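Local coordinates for acetyltransferase Atu2258 (PDB 2G3A), which transfers the acetyl group of acetyl-CoA to an acceptor substrate, preferring glucosamine 6-phosphate or dopamine, and releases CoA and the acetylated product, at residues Y128-G134 / T146-K150. Residues are numbered along the deposited sequence.
Sequences YGFTKIG and TWLEK
Helix 119-128 ends in a Schellman motif whose C-prime residue, Gly129, has positive phi (129°); the chain then extends into strand 131-134, antiparallel to strand 146-150 (axes 4.2 Å apart at closest, 129° between directions). Backbone hydrogen bonds set the register: Thr131 N to Glu149 O and Glu149 N to Thr131 O, both 2.8 Å, then Ile133 N to Trp147 O at 2.7 Å and Trp147 N to Gly134 O at 2.9 Å. Between them Lys132 and Leu148 form a non-hydrogen-bonded pair (CA-CA 4.1 Å). Ile133 and Gly134 both face Trp147, a classic beta bulge. Apolar contacts join Ile133 CG1 to Trp147 CB (3.6 Å) and Phe130 CB to Leu148 CB (3.7 Å); Lys150 CB makes a CH-pi contact over the Phe130 ring, 4.0 Å from its centroid. With chi1 and chi2 both t, Lys150 brings CD to 3.6 Å from Tyr128 CE2; Lys150 NZ forms a salt bridge and Tyr128 OH a hydrogen bond with Glu101. One water links Thr131 OG1, Lys132 O and Glu149 OE2, while Glu149 OE1 salt-bridges Arg151. Trp147 meets Trp147 of the second subunit; Phe130 packs on Tyr125, a probable CoA-binding residue. This is the C-terminal beta hairpin of the GNAT fold, strand 131-136 outermost in the chain's sheet.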
loop_
_atom_site.group_PDB
_atom_site.type_symbol
_atom_site.label_atom_id
_atom_site.label_comp_id
_atom_site.label_asym_id
_atom_site.label_seq_id
_atom_site.Cartn_x
_atom_site.Cartn_y
_atom_site.Cartn_z
ATOM N N TYR A 128 -13.177 -3.655 16.704
ATOM C CA TYR A 128 -12.000 -3.042 17.338
ATOM C C TYR A 128 -12.114 -1.518 17.489
ATOM O O TYR A 128 -11.641 -0.947 18.476
ATOM C CB TYR A 128 -10.691 -3.455 16.615
ATOM C CG TYR A 128 -9.448 -2.884 17.285
ATOM C CD1 TYR A 128 -8.925 -3.477 18.437
ATOM C CD2 TYR A 128 -8.834 -1.723 16.796
ATOM C CE1 TYR A 128 -7.826 -2.936 19.090
ATOM C CE2 TYR A 128 -7.726 -1.160 17.449
ATOM C CZ TYR A 128 -7.231 -1.779 18.596
ATOM O OH TYR A 128 -6.136 -1.267 19.255
ATOM N N GLY A 129 -12.774 -0.857 16.538
ATOM C CA GLY A 129 -12.935 0.596 16.611
ATOM C C GLY A 129 -12.544 1.356 15.349
ATOM O O GLY A 129 -12.618 2.587 15.331
ATOM N N PHE A 130 -12.112 0.650 14.303
ATOM C CA PHE A 130 -11.897 1.319 13.001
ATOM C C PHE A 130 -13.212 1.682 12.345
ATOM O O PHE A 130 -14.223 1.018 12.560
ATOM C CB PHE A 130 -11.116 0.466 12.018
ATOM C CG PHE A 130 -9.660 0.307 12.353
ATOM C CD1 PHE A 130 -8.690 1.085 11.708
ATOM C CD2 PHE A 130 -9.251 -0.657 13.257
ATOM C CE1 PHE A 130 -7.333 0.919 11.995
ATOM C CE2 PHE A 130 -7.895 -0.843 13.533
ATOM C CZ PHE A 130 -6.938 -0.044 12.903
ATOM N N THR A 131 -13.175 2.739 11.538
ATOM C CA THR A 131 -14.358 3.241 10.840
ATOM C C THR A 131 -14.012 3.423 9.368
ATOM O O THR A 131 -12.947 3.946 9.038
ATOM C CB THR A 131 -14.832 4.580 11.420
ATOM O OG1 THR A 131 -13.762 5.527 11.358
ATOM C CG2 THR A 131 -15.277 4.417 12.862
ATOM N N LYS A 132 -14.910 2.974 8.500
ATOM C CA LYS A 132 -14.667 2.933 7.072
ATOM C C LYS A 132 -14.476 4.327 6.524
ATOM O O LYS A 132 -15.183 5.259 6.902
ATOM C CB LYS A 132 -15.841 2.250 6.365
ATOM C CG LYS A 132 -16.092 0.835 6.865
ATOM C CD LYS A 132 -16.858 -0.026 5.864
ATOM C CE LYS A 132 -18.341 -0.098 6.191
ATOM N NZ LYS A 132 -18.919 -1.396 5.725
ATOM N N ILE A 133 -13.518 4.471 5.624
ATOM C CA ILE A 133 -13.282 5.763 4.995
ATOM C C ILE A 133 -13.571 5.724 3.499
ATOM O O ILE A 133 -13.746 6.757 2.887
ATOM C CB ILE A 133 -11.876 6.353 5.321
ATOM C CG1 ILE A 133 -10.755 5.397 4.923
ATOM C CG2 ILE A 133 -11.803 6.736 6.812
ATOM C CD1 ILE A 133 -9.345 5.815 5.412
ATOM N N GLY A 134 -13.657 4.524 2.930
ATOM C CA GLY A 134 -14.015 4.373 1.514
ATOM C C GLY A 134 -13.860 2.929 1.078
ATOM O O GLY A 134 -13.340 2.099 1.834
ATOM N N THR A 146 -11.842 -2.285 1.286
ATOM C CA THR A 146 -12.344 -1.245 2.199
ATOM C C THR A 146 -11.159 -0.667 2.952
ATOM O O THR A 146 -10.272 -1.423 3.379
ATOM C CB THR A 146 -13.382 -1.811 3.213
ATOM O OG1 THR A 146 -14.411 -2.492 2.497
ATOM C CG2 THR A 146 -14.030 -0.672 4.060
ATOM N N TRP A 147 -11.126 0.669 3.071
ATOM C CA TRP A 147 -10.118 1.364 3.873
ATOM C C TRP A 147 -10.809 1.860 5.110
ATOM O O TRP A 147 -11.979 2.315 5.069
ATOM C CB TRP A 147 -9.499 2.553 3.110
ATOM C CG TRP A 147 -8.540 2.128 1.995
ATOM C CD1 TRP A 147 -7.172 1.996 2.082
ATOM C CD2 TRP A 147 -8.892 1.772 0.648
ATOM N NE1 TRP A 147 -6.665 1.574 0.866
ATOM C CE2 TRP A 147 -7.702 1.433 -0.025
ATOM C CE3 TRP A 147 -10.109 1.702 -0.054
ATOM C CZ2 TRP A 147 -7.696 1.030 -1.370
ATOM C CZ3 TRP A 147 -10.099 1.303 -1.378
ATOM C CH2 TRP A 147 -8.891 0.987 -2.025
ATOM N N LEU A 148 -10.094 1.776 6.227
ATOM C CA LEU A 148 -10.648 2.204 7.503
ATOM C C LEU A 148 -9.639 3.038 8.283
ATOM O O LEU A 148 -8.432 2.862 8.115
ATOM C CB LEU A 148 -11.064 0.973 8.358
ATOM C CG LEU A 148 -12.091 0.024 7.741
ATOM C CD1 LEU A 148 -11.395 -1.151 7.082
ATOM C CD2 LEU A 148 -13.088 -0.490 8.796
ATOM N N GLU A 149 -10.131 3.925 9.150
ATOM C CA GLU A 149 -9.248 4.664 10.067
ATOM C C GLU A 149 -9.660 4.485 11.543
ATOM O O GLU A 149 -10.814 4.160 11.859
ATOM C CB GLU A 149 -9.267 6.165 9.734
ATOM C CG GLU A 149 -10.604 6.825 10.136
ATOM C CD GLU A 149 -10.712 8.308 9.790
ATOM O OE1 GLU A 149 -9.709 8.902 9.345
ATOM O OE2 GLU A 149 -11.817 8.870 9.969
ATOM N N LYS A 150 -8.715 4.759 12.433
ATOM C CA LYS A 150 -8.980 4.848 13.868
ATOM C C LYS A 150 -8.152 5.998 14.421
ATOM O O LYS A 150 -6.918 5.947 14.462
ATOM C CB LYS A 150 -8.661 3.534 14.599
ATOM C CG LYS A 150 -9.090 3.526 16.088
ATOM C CD LYS A 150 -9.007 2.080 16.628
ATOM C CE LYS A 150 -9.569 1.950 18.031
ATOM N NZ LYS A 150 -8.699 2.571 19.056
HETATM O O HOH W 1 -14.499 7.416 8.830
#